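Local coordinates for protein transcriptional regulator KdgR (Pseudomonas aeruginosa, PDB 5Y6I) that probably acts as an IclR-family transcriptional regulator, binding DNA through a helix-turn-helix domain and carrying a C-terminal domain of the GAF clan, at residues D89-L94 against V216-G221; E103-L108 against Q126-V131. All blocks are in the same frame, centred on the assembly; numbering follows the deposited sequence.

Contact 1. Residues D89-L94 against V216-G221; sequences DSMDVL and VFDARG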
loop_
_atom_site.group_PDB
_atom_site.type_symbol
_atom_site.label_atom_id
_atom_site.label_comp_id
_atom_site.label_asym_id
_atom_site.label_seq_id
_atom_site.Cartn_x
_atom_site.Cartn_y
_atom_site.Cartn_z
ATOM N N ASP A 89 -0.757 3.674 4.651
ATOM C CA ASP A 89 -1.070 3.002 5.907
ATOM C C ASP A 89 -2.566 3.004 6.198
ATOM O O ASP A 89 -3.010 2.289 7.100
ATOM C CB ASP A 89 -0.329 3.676 7.070
ATOM C CG ASP A 89 -0.498 2.929 8.379
ATOM O OD1 ASP A 89 -0.612 1.691 8.311
ATOM O OD2 ASP A 89 -0.529 3.555 9.469
ATOM N N SER A 90 -3.351 3.798 5.476
ATOM C CA SER A 90 -4.772 3.902 5.758
ATOM C C SER A 90 -5.647 3.103 4.801
ATOM O O SER A 90 -6.848 2.984 5.056
ATOM C CB SER A 90 -5.208 5.365 5.730
ATOM O OG SER A 90 -4.604 6.093 6.775
ATOM N N MET A 91 -5.091 2.562 3.717
ATOM C CA MET A 91 -5.884 1.766 2.788
ATOM C C MET A 91 -6.648 0.676 3.534
ATOM O O MET A 91 -6.136 0.074 4.481
ATOM C CB MET A 91 -4.983 1.138 1.728
ATOM C CG MET A 91 -4.523 2.051 0.625
ATOM S SD MET A 91 -3.633 1.127 -0.651
ATOM C CE MET A 91 -2.209 0.564 0.265
ATOM N N ASP A 92 -7.896 0.447 3.114
ATOM C CA ASP A 92 -8.740 -0.587 3.722
ATOM C C ASP A 92 -9.828 -0.947 2.712
ATOM O O ASP A 92 -10.821 -0.226 2.588
ATOM C CB ASP A 92 -9.348 -0.124 5.035
ATOM C CG ASP A 92 -10.261 -1.168 5.642
ATOM O OD1 ASP A 92 -9.958 -2.365 5.480
ATOM O OD2 ASP A 92 -11.284 -0.809 6.263
ATOM N N VAL A 93 -9.639 -2.063 2.008
ATOM C CA VAL A 93 -10.629 -2.464 1.025
ATOM C C VAL A 93 -11.977 -2.706 1.683
ATOM O O VAL A 93 -13.010 -2.604 1.025
ATOM C CB VAL A 93 -10.144 -3.708 0.256
ATOM C CG1 VAL A 93 -10.212 -4.944 1.142
ATOM C CG2 VAL A 93 -10.936 -3.887 -1.032
ATOM N N LEU A 94 -12.007 -3.008 2.979
ATOM C CA LEU A 94 -13.301 -3.227 3.615
ATOM C C LEU A 94 -14.063 -1.920 3.742
ATOM O O LEU A 94 -15.285 -1.892 3.558
ATOM C CB LEU A 94 -13.123 -3.888 4.976
ATOM C CG LEU A 94 -13.349 -5.406 4.914
ATOM C CD1 LEU A 94 -12.437 -6.083 3.899
ATOM C CD2 LEU A 94 -13.234 -6.066 6.292
ATOM N N VAL A 216 -10.137 -6.991 -6.820
ATOM C CA VAL A 216 -9.938 -5.615 -6.365
ATOM C C VAL A 216 -8.484 -5.435 -5.928
ATOM O O VAL A 216 -7.964 -6.235 -5.137
ATOM C CB VAL A 216 -10.901 -5.264 -5.216
ATOM C CG1 VAL A 216 -10.699 -3.828 -4.780
ATOM C CG2 VAL A 216 -12.382 -5.561 -5.627
ATOM N N PHE A 217 -7.841 -4.375 -6.423
ATOM C CA PHE A 217 -6.415 -4.126 -6.243
ATOM C C PHE A 217 -6.175 -2.926 -5.337
ATOM O O PHE A 217 -6.982 -1.993 -5.293
ATOM C CB PHE A 217 -5.740 -3.860 -7.587
ATOM C CG PHE A 217 -5.916 -4.964 -8.579
ATOM C CD1 PHE A 217 -5.131 -6.108 -8.508
ATOM C CD2 PHE A 217 -6.870 -4.874 -9.578
ATOM C CE1 PHE A 217 -5.298 -7.147 -9.431
ATOM C CE2 PHE A 217 -7.041 -5.905 -10.500
ATOM C CZ PHE A 217 -6.257 -7.035 -10.428
ATOM N N ASP A 218 -5.035 -2.928 -4.640
ATOM C CA ASP A 218 -4.676 -1.759 -3.858
ATOM C C ASP A 218 -3.763 -0.861 -4.678
ATOM O O ASP A 218 -3.432 -1.143 -5.839
ATOM C CB ASP A 218 -4.057 -2.149 -2.505
ATOM C CG ASP A 218 -2.735 -2.905 -2.625
ATOM O OD1 ASP A 218 -2.224 -3.093 -3.763
ATOM O OD2 ASP A 218 -2.200 -3.319 -1.553
ATOM N N ALA A 219 -3.381 0.262 -4.059
ATOM C CA ALA A 219 -2.473 1.214 -4.688
ATOM C C ALA A 219 -1.277 0.524 -5.324
ATOM O O ALA A 219 -0.839 0.908 -6.415
ATOM C CB ALA A 219 -1.999 2.232 -3.650
ATOM N N ARG A 220 -0.722 -0.491 -4.660
ATOM C CA ARG A 220 0.502 -1.110 -5.154
ATOM C C ARG A 220 0.228 -2.254 -6.118
ATOM O O ARG A 220 1.172 -2.916 -6.556
ATOM C CB ARG A 220 1.370 -1.579 -3.982
ATOM C CG ARG A 220 1.349 -0.607 -2.801
ATOM C CD ARG A 220 2.471 -0.893 -1.856
ATOM N NE ARG A 220 3.668 -1.047 -2.643
ATOM C CZ ARG A 220 4.753 -0.291 -2.520
ATOM N NH1 ARG A 220 4.821 0.658 -1.592
ATOM N NH2 ARG A 220 5.783 -0.514 -3.315
ATOM N N GLY A 221 -1.031 -2.473 -6.479
ATOM C CA GLY A 221 -1.423 -3.511 -7.402
ATOM C C GLY A 221 -1.682 -4.862 -6.776
ATOM O O GLY A 221 -1.906 -5.838 -7.512
#
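Met-91 and Asp-218 bring the two backbones closest, their CA atoms 7.6 Å apart, where the connection between helices 78-88 and 93-108 passes the end of strand 209-217. That strand runs out after Phe-217 into a type I beta turn from Asp-218 to Gly-221, closed by Gly-221 N to Asp-218 O at 2.8 Å. Met-91 leans over the start of the turn with its sulfur. Its CG lies opposite the carbonyl carbon (chi1 -77°) and the chain runs extended to Met-91 SD, which rests 3.6 Å from Ala-219 CB and 3.8 Å from Asp-218 CB. Ala-219 N also gives Met-91 SD a weak hydrogen bond of 3.5 Å, at an N-H...S angle of 157°. The turn is the hairpin connection between strands 209-217 and 223-232 in the central antiparallel sheet of the IclR C-terminal domain, which belongs to the GAF clan. The Asp-218 carboxylate folds back on the turn: OD1 accepts a weak bond from Arg-220 N, and OD2 forms a salt bridge with Arg-222 NE. Further along, Val-93 in the first turn of its helix sets CG2 against Val-216 CG1, 3.8 Å away, the two side chains crossing at a slant. Asp-92 is the N-cap of that helix, its OD1 accepting a weak bond from Leu-94 N at 3.3 Å. Leu-81 and Leu-85 of the second subunit pack on Met-91 and Ala-219 respectively.

Contact 2. Residues E103-L108 against Q126-V131; sequences ELRDVL and QVEQAV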
loop_
_atom_site.group_PDB
_atom_site.type_symbol
_atom_site.label_atom_id
_atom_site.label_comp_id
_atom_site.label_asym_id
_atom_site.label_seq_id
_atom_site.Cartn_x
_atom_site.Cartn_y
_atom_site.Cartn_z
ATOM N N GLU A 103 -24.417 -0.760 -3.731
ATOM C CA GLU A 103 -24.944 -0.201 -4.966
ATOM C C GLU A 103 -25.009 -1.262 -6.053
ATOM O O GLU A 103 -26.015 -1.362 -6.762
ATOM C CB GLU A 103 -24.098 1.001 -5.393
ATOM C CG GLU A 103 -23.929 2.003 -4.236
ATOM C CD GLU A 103 -23.085 3.237 -4.562
ATOM O OE1 GLU A 103 -23.579 4.363 -4.339
ATOM O OE2 GLU A 103 -21.924 3.087 -5.011
ATOM N N LEU A 104 -23.971 -2.094 -6.175
ATOM C CA LEU A 104 -24.010 -3.130 -7.198
ATOM C C LEU A 104 -25.134 -4.109 -6.914
ATOM O O LEU A 104 -25.806 -4.584 -7.836
ATOM C CB LEU A 104 -22.679 -3.869 -7.268
ATOM C CG LEU A 104 -22.629 -4.899 -8.402
ATOM C CD1 LEU A 104 -22.553 -4.190 -9.740
ATOM C CD2 LEU A 104 -21.443 -5.832 -8.228
ATOM N N ARG A 105 -25.363 -4.414 -5.639
ATOM C CA ARG A 105 -26.497 -5.261 -5.304
ATOM C C ARG A 105 -27.803 -4.622 -5.761
ATOM O O ARG A 105 -28.672 -5.302 -6.309
ATOM C CB ARG A 105 -26.512 -5.538 -3.800
ATOM C CG ARG A 105 -27.620 -6.481 -3.330
ATOM C CD ARG A 105 -28.812 -5.674 -2.877
ATOM N NE ARG A 105 -28.438 -4.396 -2.249
ATOM C CZ ARG A 105 -28.310 -4.207 -0.934
ATOM N NH1 ARG A 105 -28.503 -5.222 -0.098
ATOM N NH2 ARG A 105 -27.971 -3.009 -0.451
ATOM N N ASP A 106 -27.950 -3.310 -5.572
ATOM C CA ASP A 106 -29.238 -2.681 -5.841
ATOM C C ASP A 106 -29.533 -2.570 -7.332
ATOM O O ASP A 106 -30.705 -2.495 -7.718
ATOM C CB ASP A 106 -29.296 -1.301 -5.191
ATOM C CG ASP A 106 -29.253 -1.374 -3.687
ATOM O OD1 ASP A 106 -29.447 -2.485 -3.147
ATOM O OD2 ASP A 106 -29.017 -0.333 -3.045
ATOM N N VAL A 107 -28.507 -2.554 -8.185
ATOM C CA VAL A 107 -28.768 -2.479 -9.620
ATOM C C VAL A 107 -29.032 -3.857 -10.219
ATOM O O VAL A 107 -29.838 -3.984 -11.143
ATOM C CB VAL A 107 -27.617 -1.781 -10.364
ATOM C CG1 VAL A 107 -27.682 -0.280 -10.147
ATOM C CG2 VAL A 107 -26.307 -2.326 -9.909
ATOM N N LEU A 108 -28.370 -4.893 -9.721
ATOM C CA LEU A 108 -28.618 -6.246 -10.191
ATOM C C LEU A 108 -29.751 -6.932 -9.454
ATOM O O LEU A 108 -30.330 -7.884 -9.992
ATOM C CB LEU A 108 -27.356 -7.092 -10.041
ATOM C CG LEU A 108 -26.128 -6.483 -10.713
ATOM C CD1 LEU A 108 -24.897 -7.310 -10.436
ATOM C CD2 LEU A 108 -26.384 -6.403 -12.213
ATOM N N GLN A 126 -18.125 -10.058 3.961
ATOM C CA GLN A 126 -19.117 -8.999 3.828
ATOM C C GLN A 126 -20.068 -9.344 2.680
ATOM O O GLN A 126 -19.614 -9.773 1.614
ATOM C CB GLN A 126 -18.389 -7.664 3.612
ATOM C CG GLN A 126 -19.029 -6.659 2.725
ATOM C CD GLN A 126 -18.333 -5.294 2.817
ATOM O OE1 GLN A 126 -17.204 -5.186 3.289
ATOM N NE2 GLN A 126 -19.015 -4.254 2.369
ATOM N N VAL A 127 -21.380 -9.163 2.901
ATOM C CA VAL A 127 -22.409 -9.707 2.009
ATOM C C VAL A 127 -23.579 -8.744 1.880
ATOM O O VAL A 127 -24.163 -8.328 2.885
ATOM C CB VAL A 127 -22.942 -11.062 2.517
ATOM C CG1 VAL A 127 -24.257 -11.426 1.816
ATOM C CG2 VAL A 127 -21.929 -12.116 2.329
ATOM N N GLU A 128 -23.972 -8.451 0.647
ATOM C CA GLU A 128 -25.194 -7.697 0.381
ATOM C C GLU A 128 -26.185 -8.630 -0.301
ATOM O O GLU A 128 -25.977 -9.028 -1.453
ATOM C CB GLU A 128 -24.916 -6.467 -0.485
ATOM C CG GLU A 128 -24.278 -5.284 0.238
ATOM C CD GLU A 128 -25.117 -4.726 1.371
ATOM O OE1 GLU A 128 -26.348 -4.953 1.418
ATOM O OE2 GLU A 128 -24.543 -4.033 2.220
ATOM N N GLN A 129 -27.259 -8.973 0.397
ATOM C CA GLN A 129 -28.185 -9.964 -0.130
ATOM C C GLN A 129 -29.192 -9.327 -1.080
ATOM O O GLN A 129 -29.445 -8.124 -1.049
ATOM C CB GLN A 129 -28.919 -10.686 0.999
ATOM C CG GLN A 129 -28.006 -11.227 2.088
ATOM C CD GLN A 129 -28.757 -12.130 3.046
ATOM O OE1 GLN A 129 -29.991 -12.103 3.094
ATOM N NE2 GLN A 129 -28.027 -12.934 3.811
ATOM N N ALA A 130 -29.733 -10.155 -1.962
ATOM C CA ALA A 130 -30.868 -9.745 -2.770
ATOM C C ALA A 130 -32.140 -9.936 -1.970
ATOM O O ALA A 130 -32.316 -10.947 -1.282
ATOM C CB ALA A 130 -30.946 -10.559 -4.063
ATOM N N VAL A 131 -33.032 -8.958 -2.048
ATOM C CA VAL A 131 -34.330 -9.083 -1.407
ATOM C C VAL A 131 -35.281 -9.613 -2.468
ATOM O O VAL A 131 -35.763 -8.873 -3.322
ATOM C CB VAL A 131 -34.805 -7.765 -0.799
ATOM C CG1 VAL A 131 -34.148 -7.564 0.556
ATOM C CG2 VAL A 131 -34.465 -6.608 -1.725
#
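Arg-105 reaches from helix 93-108 over the end of strand 121-128, its CB 3.8 Å from Glu-128 CB and its guanidinium against the Glu-128 carboxylate. Helix and strand belong to the IclR C-terminal domain, where the helix packs on the antiparallel sheet and 121-128 is the outermost strand on one side within the chain. The CA atoms of Arg-105 and Glu-128 are 6.3 Å apart, and both side chains are bent. Arg-105 starts with CG anti to the backbone N (chi1 -177°), then bends at chi2 and chi3; Glu-128 bends at chi2. Their ends meet in a salt bridge: Glu-128 OE1 comes from above the guanidinium plane, on the face that Glu-128 CB covers, 2.6 Å from Arg-105 NH1 and 3.1 Å from Arg-105 NH2, with the two flat groups turned 70° against each other. Glu-128 CB itself is offset toward the rim of that face. The Glu-128 side chain also packs on Leu-101 and Ala-102 of the same helix.

The Asp-106 carboxylate also lies beside Arg-105 NE, but the modelled separation is too short for that salt bridge, and the network it would complete, to be more than doubtful. Beyond the strand, Ala-130 N is held by Thr-111 OG1. Arg-105 NH1 makes a nearly straight hydrogen bond of 3.2 Å to Gln-129 O, which sits at the guanidinium edge, in its plane.

In the fold
The chain passes from the N-terminal helix-turn-helix domain along helix 78-88 into the first segment of contact 1, the connection that leads into helix 93-108. Farther along that helix comes the first segment of contact 2, which closes early: strand 111-118 and most of strand 121-128 intervene before 126-131 returns to the helix. Contact 1 closes much later, when strand 209-217 reaches its hairpin turn, so its loop encloses that of contact 2. Their centres lie 22 Å apart. Together they tie helix 93-108 and the connection leading into it to the same antiparallel sheet: contact 2 at outermost strand 121-128, contact 1 at strand 209-217 and its turn, beside the second subunit.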